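Local structure of biogenic amine-binding protein (Rhodnius prolixus, 4GE1) at residues Ser6-Val11 and Gln109-Asp114; Thr21-Ile26 and Lys45-Lys50; Lys57-Asn62 and Gln185-Gln190; Val122-Asp127 and Tyr134-Gln139. The protein binds biogenic amines such as serotonin and norepinephrine inside a lipocalin barrel, probably sequestering them at the bite of this blood-feeding insect. All coordinates share one frame; numbering follows the deposited sequence.

Contact 1. Residues Ser6-Val11 and Gln109-Asp114. With TSS (2-(1H-indol-3-yl)ethanamine), chain E.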
# COMPACT_ATOMS: atom_id res chain seq x y z
N SER A 6 -10.02 -0.82 12.75
CA SER A 6 -9.79 -2.10 13.41
C SER A 6 -8.33 -2.19 13.84
O SER A 6 -7.44 -1.64 13.18
CB SER A 6 -10.13 -3.26 12.47
OG SER A 6 -11.51 -3.27 12.14
N THR A 7 -8.08 -2.88 14.95
CA THR A 7 -6.72 -3.21 15.34
C THR A 7 -6.44 -4.64 14.89
O THR A 7 -7.24 -5.54 15.15
CB THR A 7 -6.50 -3.08 16.86
OG1 THR A 7 -7.18 -4.14 17.54
CG2 THR A 7 -7.01 -1.74 17.36
N VAL A 8 -5.32 -4.85 14.21
CA VAL A 8 -4.96 -6.18 13.75
C VAL A 8 -3.55 -6.53 14.20
O VAL A 8 -2.69 -5.66 14.31
CB VAL A 8 -5.07 -6.32 12.20
CG1 VAL A 8 -6.36 -5.70 11.69
CG2 VAL A 8 -3.88 -5.68 11.52
N ASP A 9 -3.33 -7.82 14.48
CA ASP A 9 -2.00 -8.31 14.84
C ASP A 9 -1.09 -8.19 13.62
O ASP A 9 -1.54 -8.37 12.49
CB ASP A 9 -2.06 -9.76 15.31
CG ASP A 9 -2.96 -9.94 16.52
OD1 ASP A 9 -3.32 -8.93 17.16
OD2 ASP A 9 -3.30 -11.10 16.84
N THR A 10 0.19 -7.90 13.87
CA THR A 10 1.15 -7.56 12.82
C THR A 10 2.42 -8.40 12.94
O THR A 10 2.64 -9.09 13.93
CB THR A 10 1.57 -6.09 12.93
OG1 THR A 10 2.08 -5.84 14.24
CG2 THR A 10 0.38 -5.18 12.69
N VAL A 11 3.27 -8.32 11.91
CA VAL A 11 4.51 -9.08 11.85
C VAL A 11 5.46 -8.70 12.97
O VAL A 11 5.73 -7.52 13.19
CB VAL A 11 5.26 -8.85 10.51
CG1 VAL A 11 6.39 -9.84 10.36
CG2 VAL A 11 4.31 -8.94 9.34
N GLN A 109 -3.02 4.64 9.42
CA GLN A 109 -2.44 3.63 10.30
C GLN A 109 -2.19 2.36 9.49
O GLN A 109 -3.13 1.77 8.94
CB GLN A 109 -3.37 3.35 11.48
CG GLN A 109 -3.83 4.62 12.19
CD GLN A 109 -4.73 4.34 13.39
OE1 GLN A 109 -5.13 3.20 13.63
NE2 GLN A 109 -5.06 5.39 14.13
N VAL A 110 -0.93 1.94 9.40
CA VAL A 110 -0.57 0.80 8.58
C VAL A 110 -0.22 -0.41 9.44
O VAL A 110 0.55 -0.30 10.39
CB VAL A 110 0.63 1.13 7.66
CG1 VAL A 110 0.88 -0.01 6.67
CG2 VAL A 110 0.42 2.45 6.91
N SER A 111 -0.78 -1.56 9.10
CA SER A 111 -0.49 -2.78 9.86
C SER A 111 -0.17 -3.94 8.94
O SER A 111 -1.06 -4.48 8.28
CB SER A 111 -1.67 -3.16 10.76
OG SER A 111 -2.23 -2.02 11.38
N TYR A 112 1.10 -4.34 8.89
CA TYR A 112 1.48 -5.51 8.11
C TYR A 112 1.17 -6.81 8.86
O TYR A 112 1.77 -7.11 9.89
CB TYR A 112 2.93 -5.43 7.60
CG TYR A 112 3.02 -4.60 6.34
CD1 TYR A 112 3.35 -3.25 6.40
CD2 TYR A 112 2.71 -5.15 5.10
CE1 TYR A 112 3.41 -2.48 5.24
CE2 TYR A 112 2.77 -4.38 3.94
CZ TYR A 112 3.12 -3.05 4.02
OH TYR A 112 3.17 -2.27 2.88
N ILE A 113 0.21 -7.54 8.31
CA ILE A 113 -0.24 -8.80 8.84
C ILE A 113 0.80 -9.90 8.64
O ILE A 113 1.00 -10.75 9.51
CB ILE A 113 -1.56 -9.20 8.17
CG1 ILE A 113 -2.65 -8.19 8.52
CG2 ILE A 113 -1.97 -10.61 8.56
CD1 ILE A 113 -3.93 -8.37 7.74
N ASP A 114 1.46 -9.86 7.48
CA ASP A 114 2.49 -10.85 7.13
C ASP A 114 3.28 -10.42 5.89
O ASP A 114 2.80 -9.63 5.07
CB ASP A 114 1.86 -12.22 6.89
CG ASP A 114 2.88 -13.33 6.79
OD1 ASP A 114 3.97 -13.21 7.39
OD2 ASP A 114 2.60 -14.34 6.11
N1 TSS E . -1.69 4.39 -1.24
CA TSS E . -2.70 4.42 -0.21
CB TSS E . -3.18 3.10 0.31
CG TSS E . -2.18 2.00 0.45
CD1 TSS E . -2.11 0.85 -0.32
NE1 TSS E . -1.09 0.09 0.12
CE2 TSS E . -0.46 0.72 1.17
CD2 TSS E . -1.12 1.91 1.40
CZ2 TSS E . 0.66 0.36 1.96
CH2 TSS E . 1.09 1.20 2.99
CZ3 TSS E . 0.42 2.40 3.22
CE3 TSS E . -0.68 2.76 2.43
O HOH W 1 -5.37 0.25 12.58

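Contact 2. Residues Thr21-Ile26 and Lys45-Lys50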
# COMPACT_ATOMS: atom_id res chain seq x y z
N THR A 21 12.39 -1.31 0.18
CA THR A 21 13.26 -1.15 -0.97
C THR A 21 12.58 -1.76 -2.19
O THR A 21 11.79 -2.69 -2.06
CB THR A 21 14.62 -1.82 -0.76
OG1 THR A 21 15.42 -1.66 -1.93
CG2 THR A 21 14.45 -3.31 -0.49
N GLY A 22 12.87 -1.22 -3.37
CA GLY A 22 12.23 -1.69 -4.58
C GLY A 22 10.76 -1.29 -4.60
O GLY A 22 10.39 -0.24 -4.09
N SER A 23 9.93 -2.16 -5.17
CA SER A 23 8.53 -1.81 -5.40
C SER A 23 7.56 -2.98 -5.13
O SER A 23 7.99 -4.13 -4.98
CB SER A 23 8.34 -1.32 -6.84
OG SER A 23 8.70 -2.35 -7.75
N TRP A 24 6.27 -2.65 -5.10
CA TRP A 24 5.20 -3.61 -4.84
C TRP A 24 4.03 -3.42 -5.80
O TRP A 24 3.72 -2.30 -6.18
CB TRP A 24 4.66 -3.42 -3.42
CG TRP A 24 5.60 -3.83 -2.30
CD1 TRP A 24 6.41 -3.01 -1.56
CD2 TRP A 24 5.79 -5.15 -1.78
NE1 TRP A 24 7.10 -3.75 -0.62
CE2 TRP A 24 6.73 -5.06 -0.74
CE3 TRP A 24 5.25 -6.41 -2.09
CZ2 TRP A 24 7.15 -6.17 -0.01
CZ3 TRP A 24 5.67 -7.50 -1.38
CH2 TRP A 24 6.61 -7.38 -0.35
N TYR A 25 3.39 -4.52 -6.18
CA TYR A 25 2.15 -4.45 -6.93
C TYR A 25 1.00 -4.88 -6.03
O TYR A 25 1.11 -5.87 -5.31
CB TYR A 25 2.20 -5.37 -8.15
CG TYR A 25 3.23 -4.98 -9.18
CD1 TYR A 25 4.52 -5.50 -9.13
CD2 TYR A 25 2.92 -4.09 -10.20
CE1 TYR A 25 5.48 -5.13 -10.07
CE2 TYR A 25 3.86 -3.73 -11.15
CZ TYR A 25 5.14 -4.25 -11.07
OH TYR A 25 6.08 -3.90 -12.01
N ILE A 26 -0.10 -4.13 -6.07
CA ILE A 26 -1.29 -4.50 -5.32
C ILE A 26 -2.16 -5.41 -6.18
O ILE A 26 -2.76 -4.97 -7.16
CB ILE A 26 -2.08 -3.27 -4.85
CG1 ILE A 26 -1.13 -2.33 -4.09
CG2 ILE A 26 -3.25 -3.68 -3.97
CD1 ILE A 26 -1.83 -1.28 -3.28
N LYS A 45 0.84 0.30 -8.35
CA LYS A 45 2.23 -0.08 -8.12
C LYS A 45 2.80 1.01 -7.23
O LYS A 45 2.47 2.19 -7.39
CB LYS A 45 3.00 -0.16 -9.43
CG LYS A 45 4.50 -0.38 -9.27
CD LYS A 45 5.18 -0.57 -10.63
CE LYS A 45 6.66 -0.92 -10.46
NZ LYS A 45 7.31 -1.26 -11.77
N PHE A 46 3.64 0.63 -6.28
CA PHE A 46 4.31 1.65 -5.50
C PHE A 46 5.80 1.42 -5.32
O PHE A 46 6.29 0.29 -5.39
CB PHE A 46 3.58 2.02 -4.19
CG PHE A 46 3.43 0.90 -3.19
CD1 PHE A 46 4.22 0.87 -2.04
CD2 PHE A 46 2.45 -0.07 -3.34
CE1 PHE A 46 4.06 -0.14 -1.08
CE2 PHE A 46 2.28 -1.08 -2.38
CZ PHE A 46 3.10 -1.11 -1.25
N LEU A 47 6.51 2.52 -5.13
CA LEU A 47 7.96 2.51 -5.02
C LEU A 47 8.34 3.11 -3.68
O LEU A 47 7.84 4.17 -3.31
CB LEU A 47 8.56 3.35 -6.15
CG LEU A 47 10.03 3.18 -6.52
CD1 LEU A 47 10.24 1.80 -7.10
CD2 LEU A 47 10.46 4.25 -7.51
N HIS A 48 9.22 2.46 -2.94
CA HIS A 48 9.57 3.05 -1.65
C HIS A 48 11.02 2.89 -1.20
O HIS A 48 11.76 2.06 -1.71
CB HIS A 48 8.56 2.67 -0.55
CG HIS A 48 8.43 1.19 -0.31
ND1 HIS A 48 7.42 0.65 0.45
CD2 HIS A 48 9.20 0.16 -0.72
CE1 HIS A 48 7.56 -0.66 0.49
NE2 HIS A 48 8.64 -0.99 -0.21
N GLN A 49 11.41 3.72 -0.24
CA GLN A 49 12.78 3.72 0.24
C GLN A 49 12.85 4.14 1.70
O GLN A 49 11.97 4.84 2.20
CB GLN A 49 13.63 4.68 -0.59
CG GLN A 49 12.97 6.04 -0.75
CD GLN A 49 13.93 7.16 -1.13
OE1 GLN A 49 14.81 6.99 -1.99
NE2 GLN A 49 13.75 8.32 -0.50
N LYS A 50 13.90 3.69 2.36
CA LYS A 50 14.27 4.16 3.68
C LYS A 50 15.69 4.72 3.56
O LYS A 50 16.62 4.00 3.19
CB LYS A 50 14.26 2.99 4.68
CG LYS A 50 14.70 3.39 6.09
CD LYS A 50 14.81 2.17 7.01
CE LYS A 50 16.27 1.78 7.27
NZ LYS A 50 17.04 2.81 8.03
O HOH W 2 14.01 1.80 -3.43

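Contact 3. Residues Lys57-Asn62 and Gln185-Gln190. With TSS (2-(1H-indol-3-yl)ethanamine), chain E.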
# COMPACT_ATOMS: atom_id res chain seq x y z
N LYS A 57 9.72 6.75 2.58
CA LYS A 57 8.96 7.47 1.58
C LYS A 57 8.35 6.46 0.64
O LYS A 57 9.04 5.56 0.18
CB LYS A 57 9.87 8.43 0.80
CG LYS A 57 9.16 9.29 -0.23
CD LYS A 57 10.06 10.45 -0.63
CE LYS A 57 9.38 11.40 -1.60
NZ LYS A 57 10.30 12.53 -1.94
N GLU A 58 7.05 6.59 0.36
CA GLU A 58 6.37 5.59 -0.47
C GLU A 58 5.48 6.28 -1.50
O GLU A 58 4.57 7.02 -1.14
CB GLU A 58 5.53 4.65 0.40
CG GLU A 58 6.23 4.18 1.67
CD GLU A 58 5.40 3.17 2.46
OE1 GLU A 58 5.25 2.02 1.98
OE2 GLU A 58 4.90 3.53 3.55
N VAL A 59 5.77 6.03 -2.77
CA VAL A 59 5.07 6.73 -3.85
C VAL A 59 4.19 5.77 -4.63
O VAL A 59 4.66 4.75 -5.12
CB VAL A 59 6.06 7.41 -4.81
CG1 VAL A 59 5.31 8.02 -5.98
CG2 VAL A 59 6.86 8.48 -4.07
N PHE A 60 2.90 6.11 -4.72
CA PHE A 60 1.91 5.23 -5.35
C PHE A 60 1.44 5.76 -6.71
O PHE A 60 1.15 6.94 -6.86
CB PHE A 60 0.69 5.05 -4.44
CG PHE A 60 0.99 4.42 -3.10
CD1 PHE A 60 1.49 5.18 -2.06
CD2 PHE A 60 0.74 3.07 -2.88
CE1 PHE A 60 1.75 4.60 -0.82
CE2 PHE A 60 1.01 2.48 -1.64
CZ PHE A 60 1.52 3.24 -0.62
N SER A 61 1.39 4.86 -7.69
CA SER A 61 0.72 5.13 -8.96
C SER A 61 -0.57 4.29 -9.02
O SER A 61 -0.52 3.06 -9.03
CB SER A 61 1.65 4.78 -10.13
OG SER A 61 0.94 4.64 -11.34
N ASN A 62 -1.72 4.95 -9.04
CA ASN A 62 -2.98 4.23 -9.15
C ASN A 62 -3.63 4.49 -10.48
O ASN A 62 -4.01 5.62 -10.78
CB ASN A 62 -3.95 4.64 -8.04
CG ASN A 62 -3.28 4.70 -6.70
OD1 ASN A 62 -2.84 3.68 -6.17
ND2 ASN A 62 -3.21 5.90 -6.14
N GLN A 185 9.46 7.24 -10.05
CA GLN A 185 10.88 7.55 -9.84
C GLN A 185 11.08 9.04 -9.57
O GLN A 185 11.78 9.43 -8.64
CB GLN A 185 11.70 7.07 -11.04
CG GLN A 185 13.14 7.60 -11.10
CD GLN A 185 14.06 6.94 -10.08
OE1 GLN A 185 13.76 5.87 -9.54
NE2 GLN A 185 15.20 7.58 -9.82
N LYS A 186 10.44 9.88 -10.37
CA LYS A 186 10.56 11.33 -10.22
C LYS A 186 10.07 11.84 -8.86
O LYS A 186 10.75 12.63 -8.20
CB LYS A 186 9.80 12.02 -11.35
CG LYS A 186 10.03 13.51 -11.45
CD LYS A 186 9.20 14.09 -12.58
CE LYS A 186 7.71 13.93 -12.29
NZ LYS A 186 7.29 14.74 -11.12
N LEU A 187 8.88 11.40 -8.43
CA LEU A 187 8.35 11.90 -7.16
C LEU A 187 9.16 11.38 -5.97
O LEU A 187 9.33 12.08 -4.97
CB LEU A 187 6.85 11.56 -7.02
CG LEU A 187 5.91 12.37 -7.92
CD1 LEU A 187 4.47 11.98 -7.71
CD2 LEU A 187 6.09 13.86 -7.66
N LEU A 188 9.69 10.17 -6.10
CA LEU A 188 10.49 9.60 -5.04
C LEU A 188 11.73 10.45 -4.76
O LEU A 188 12.14 10.60 -3.61
CB LEU A 188 10.91 8.17 -5.39
CG LEU A 188 11.59 7.39 -4.27
CD1 LEU A 188 10.55 6.74 -3.36
CD2 LEU A 188 12.51 6.33 -4.85
N LYS A 189 12.30 11.02 -5.82
CA LYS A 189 13.52 11.82 -5.67
C LYS A 189 13.21 13.30 -5.38
O LYS A 189 14.04 14.01 -4.81
CB LYS A 189 14.43 11.66 -6.89
CG LYS A 189 15.80 12.29 -6.71
CD LYS A 189 16.87 11.54 -7.50
CE LYS A 189 16.56 11.53 -8.99
NZ LYS A 189 17.65 10.87 -9.78
N GLN A 190 12.02 13.74 -5.75
CA GLN A 190 11.57 15.11 -5.54
C GLN A 190 11.53 15.51 -4.06
O GLN A 190 11.18 14.70 -3.20
CB GLN A 190 10.17 15.29 -6.14
CG GLN A 190 9.65 16.71 -6.15
CD GLN A 190 8.69 16.95 -7.29
OE1 GLN A 190 8.96 16.56 -8.43
NE2 GLN A 190 7.55 17.57 -6.99
N1 TSS E . -1.69 4.39 -1.24
CA TSS E . -2.70 4.42 -0.21
CB TSS E . -3.18 3.10 0.31
CG TSS E . -2.18 2.00 0.45
CD1 TSS E . -2.11 0.85 -0.32
NE1 TSS E . -1.09 0.09 0.12
CE2 TSS E . -0.46 0.72 1.17
CD2 TSS E . -1.12 1.91 1.40
CZ2 TSS E . 0.66 0.36 1.96
CH2 TSS E . 1.09 1.20 2.99
CZ3 TSS E . 0.42 2.40 3.22
CE3 TSS E . -0.68 2.76 2.43

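Contact 4. Residues Val122-Asp127 and Tyr134-Gln139. With TSS (2-(1H-indol-3-yl)ethanamine), chain E.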
# COMPACT_ATOMS: atom_id res chain seq x y z
N VAL A 122 0.93 -8.73 3.21
CA VAL A 122 -0.50 -8.54 3.40
C VAL A 122 -0.70 -7.41 4.40
O VAL A 122 -0.09 -7.39 5.47
CB VAL A 122 -1.15 -9.84 3.88
CG1 VAL A 122 -2.64 -9.63 4.10
CG2 VAL A 122 -0.88 -10.95 2.87
N VAL A 123 -1.53 -6.44 4.05
CA VAL A 123 -1.59 -5.21 4.82
C VAL A 123 -3.02 -4.78 5.13
O VAL A 123 -3.95 -5.08 4.39
CB VAL A 123 -0.80 -4.07 4.11
CG1 VAL A 123 -1.55 -3.56 2.86
CG2 VAL A 123 -0.50 -2.93 5.08
N HIS A 124 -3.18 -4.09 6.26
CA HIS A 124 -4.41 -3.40 6.57
C HIS A 124 -4.09 -1.91 6.72
O HIS A 124 -3.21 -1.54 7.51
CB HIS A 124 -5.03 -3.95 7.86
CG HIS A 124 -6.17 -3.12 8.38
ND1 HIS A 124 -6.00 -2.16 9.35
CD2 HIS A 124 -7.48 -3.11 8.06
CE1 HIS A 124 -7.17 -1.60 9.62
NE2 HIS A 124 -8.08 -2.15 8.85
N VAL A 125 -4.76 -1.08 5.93
CA VAL A 125 -4.56 0.36 5.98
C VAL A 125 -5.86 1.06 6.33
O VAL A 125 -6.91 0.73 5.77
CB VAL A 125 -4.07 0.92 4.65
CG1 VAL A 125 -3.71 2.39 4.80
CG2 VAL A 125 -2.88 0.11 4.15
N CYS A 126 -5.80 2.02 7.24
CA CYS A 126 -7.03 2.69 7.67
C CYS A 126 -6.80 4.13 8.12
O CYS A 126 -5.78 4.46 8.70
CB CYS A 126 -7.70 1.89 8.78
SG CYS A 126 -9.34 2.49 9.16
N ASP A 127 -7.79 4.98 7.85
CA ASP A 127 -7.71 6.39 8.20
C ASP A 127 -8.63 6.65 9.38
O ASP A 127 -9.83 6.47 9.28
CB ASP A 127 -8.13 7.24 7.00
CG ASP A 127 -8.02 8.73 7.28
OD1 ASP A 127 -7.91 9.13 8.46
OD2 ASP A 127 -8.06 9.51 6.30
N TYR A 134 -11.44 1.64 4.82
CA TYR A 134 -10.38 0.76 5.25
C TYR A 134 -9.99 -0.13 4.10
O TYR A 134 -10.80 -0.43 3.21
CB TYR A 134 -10.79 -0.08 6.47
CG TYR A 134 -11.86 -1.11 6.20
CD1 TYR A 134 -13.19 -0.86 6.52
CD2 TYR A 134 -11.55 -2.35 5.64
CE1 TYR A 134 -14.18 -1.80 6.28
CE2 TYR A 134 -12.54 -3.30 5.40
CZ TYR A 134 -13.85 -3.02 5.72
OH TYR A 134 -14.84 -3.96 5.50
N LEU A 135 -8.73 -0.55 4.10
CA LEU A 135 -8.22 -1.36 3.03
C LEU A 135 -7.51 -2.59 3.56
O LEU A 135 -6.65 -2.50 4.44
CB LEU A 135 -7.24 -0.52 2.18
CG LEU A 135 -6.58 -1.22 1.00
CD1 LEU A 135 -7.57 -1.36 -0.13
CD2 LEU A 135 -5.36 -0.43 0.55
N TYR A 136 -7.89 -3.74 3.03
CA TYR A 136 -7.11 -4.96 3.18
C TYR A 136 -6.50 -5.29 1.82
O TYR A 136 -7.21 -5.44 0.83
CB TYR A 136 -7.99 -6.12 3.64
CG TYR A 136 -8.39 -6.07 5.09
CD1 TYR A 136 -7.53 -6.53 6.08
CD2 TYR A 136 -9.63 -5.58 5.47
CE1 TYR A 136 -7.89 -6.50 7.41
CE2 TYR A 136 -10.00 -5.55 6.80
CZ TYR A 136 -9.13 -6.01 7.76
OH TYR A 136 -9.50 -5.97 9.08
N ALA A 137 -5.17 -5.40 1.76
CA ALA A 137 -4.50 -5.57 0.47
C ALA A 137 -3.48 -6.70 0.44
O ALA A 137 -2.67 -6.85 1.36
CB ALA A 137 -3.84 -4.25 0.04
N VAL A 138 -3.53 -7.48 -0.63
CA VAL A 138 -2.45 -8.41 -0.96
C VAL A 138 -1.48 -7.74 -1.95
O VAL A 138 -1.90 -7.13 -2.94
CB VAL A 138 -2.99 -9.73 -1.53
CG1 VAL A 138 -1.84 -10.59 -2.04
CG2 VAL A 138 -3.78 -10.48 -0.45
N GLN A 139 -0.20 -7.84 -1.65
CA GLN A 139 0.84 -7.14 -2.41
C GLN A 139 1.95 -8.10 -2.83
O GLN A 139 2.31 -9.03 -2.10
CB GLN A 139 1.38 -5.96 -1.59
CG GLN A 139 0.26 -5.06 -1.06
CD GLN A 139 0.76 -3.89 -0.22
OE1 GLN A 139 0.20 -2.80 -0.26
NE2 GLN A 139 1.81 -4.12 0.55
N1 TSS E . -1.69 4.39 -1.24
CA TSS E . -2.70 4.42 -0.21
CB TSS E . -3.18 3.10 0.31
CG TSS E . -2.18 2.00 0.45
CD1 TSS E . -2.11 0.85 -0.32
NE1 TSS E . -1.09 0.09 0.12
CE2 TSS E . -0.46 0.72 1.17
CD2 TSS E . -1.12 1.91 1.40
CZ2 TSS E . 0.66 0.36 1.96
CH2 TSS E . 1.09 1.20 2.99
CZ3 TSS E . 0.42 2.40 3.22
CE3 TSS E . -0.68 2.76 2.43

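Contact 1. Residues Ser6-Val11 and Gln109-Asp114
Thr10 and Ile113 bring the two backbones to 4.4 Å between CA atoms, where the irregular chain Val8-Val11 runs at 51° to Ser111-Asp114 and closes on it with one backbone bond, Val11 N to Tyr112 O at 2.8 Å. The strand belongs to the lipocalin beta-barrel, and the N-terminal chain lies against the barrel's outside just where Ile113 and Asp114 both face Val122 in a classic beta bulge. Two methyls converge on Ser111 CB: Val8 CG2 comes to 3.4 Å from Ser111 CB, and Thr10 CG2 to 3.5 Å from the same carbon, both tighter than ordinary van der Waals contact. Thr10 CG2 stands anti to its own carbonyl carbon, beside the backbone N (OG1 at chi1 56°), which turns the methyl to the strand. Val8 CG2 also reaches Ile113 CG1, while Val11 CG2 settles 3.4 Å from Asp114 CA. At the start of the strand segment a water is placed to donate to Ser6 O and Gln109 OE1, though other acceptors compete for its protons. Lys159 adds weak bonds to Asp9 O and Ile113 O. Val110 turns away from the N-terminal chain into the pocket, and its CG2 stops 3.7 Å from CZ3 of the tryptamine indole.

Contact 2. Residues Thr21-Ile26 and Lys45-Lys50
Lys45 lies alongside Tyr25 across an antiparallel pair of strands, the two side chains pointing the same way from a non-hydrogen-bonded pair. Its CB starts near Tyr25 CD2, and CG, anti to the backbone N (chi1 173°), comes to 3.7 Å from Trp24 O. CD meets Tyr25 CE2 at 3.5 Å, and CE touches both Tyr25 OH and Ser23 OG. At the tip Lys45 NZ donates to Tyr25 OH at 2.9 Å. The same NZ forms a salt bridge with Asp181, so the ammonium is held from two residues with the extended chain laid beside the tyrosine ring.

The other side of the sheet carries Trp24, Phe46 and His48, an aromatic cluster. Trp24 CB, rather than its indole, sits over the Phe46 ring, 3.4 Å above the plane and offset toward the rim, in a CH-pi contact. The indole is slid aside, with its plane at 27° to that of the phenyl. His48 NE2 lies in plane at the indole edge, 3.2 Å from Trp24 NE1, while its ND1 bonds Glu58. Paired bonds between Trp24 and Phe46 and a nearly straight one from His48 N to Gly22 O (174° at the hydrogen) zip the backbones together. Gly22-Ser23-Trp24 is the Gly-X-Trp signature of lipocalins at the start of the first barrel strand, here with the guanidinium of Arg141 in a cation-pi contact with the tryptophan.

Contact 3. Residues Lys57-Asn62 and Gln185-Gln190
Lys57 sends its ammonium to the C-terminal end of helix 181-189, where it meets the carbonyls of the last turn. NZ donates to Leu188 O at 3.1 Å, approaching from above the carbonyl plane (63° out of it), and more weakly to Leu187 O at 3.2 Å; Gln190 O is 2.7 Å away. The reach depends on an extended chain, with CG anti to the backbone N (chi1 -177°) and every later torsion also anti. A salt bridge to Glu196 adds a full negative charge, and the carbonyl end of the helix dipole would probably favour the protonated amine in this buried setting.

Away from the ammonium the contact is apolar. Val59 splits its methyls between two leucines: CG1 touches Leu187 CB at 4.0 Å, the side chains crossing at about a right angle, and CG2 meets Leu188 CD1 at 4.1 Å. Alternate residues turn to the other side of the strand, into the pocket. There TSS N1 stands 3.0 Å above the plane of the Phe60 ring, over its centre, consistent with a cation-pi contact if the amine is protonated; tryptamine is also hydrogen-bonded to Asp73 OD2.

Helix 181-189 packs on the outside of the lipocalin barrel, roughly antiparallel to strand 55-64 (153° between the local directions of 57-62 and 185-189), with Leu188 also resting on Leu47 and Gln49 of the adjoining strand 43-50.

Contact 4. Residues Val122-Asp127 and Tyr134-Gln139
Gln139 NE2 is gripped by two hydroxyls, Ser121 OG and Tyr112 OH, while Val123 CG1 packs against the amide, nearest OE1. With NE2 so held, OE1 is turned to the ligand and accepts the indole N-H of tryptamine, TSS NE1, at 3.2 Å and 155° at the hydrogen. Gln139 CG is anti to the carbonyl carbon (chi1 -51°) and the chain beyond is extended, carrying the amide into the pocket. The same sheet face supplies apolar walls: Leu135 CD2 reaches TSS CD1 at 3.6 Å, and Val125 CG2 reaches TSS CD2 at 3.7 Å. Val123 CG1 also meets Ala137 CB, 3.7 Å away. Paired backbone bonds join Val123 with Ala137 and Val125 with Leu135, an antiparallel hairpin of the lipocalin barrel, in register over these residues.

On the reverse face His124 puts CD2 over the Tyr136 ring, 3.3 Å above its plane and toward the rim, the rings inclined at 51°. Cys126 SG touches Tyr134 CB at 4.0 Å and is joined in a disulfide to Cys5. Helix 150-159 packs on this outer side against Val122 and Val138, and the hairpin is flanked in the barrel by strands 102-115 and 23-31.

In the fold
From the N terminus, Ser6-Val11 runs along the barrel and waits nearly a hundred residues for its partner, Gln109-Asp114, so contact 1 closes a loop spanning most of the barrel strands. Contact 2, a local hairpin between strands 23-31 and 43-50, is nested within that loop. Contact 3 opens inside it too, at Lys57-Asn62, but closes only at the C-terminal helix, so its loop crosses that of contact 1 and encloses contact 4, the hairpin of strands 120-127 and 130-140. Neighbouring strands knit contact 2 to contact 3 and contact 1 to contact 4, and strands 23-31 and 130-140 close the barrel between contacts 2 and 4, around the tryptamine.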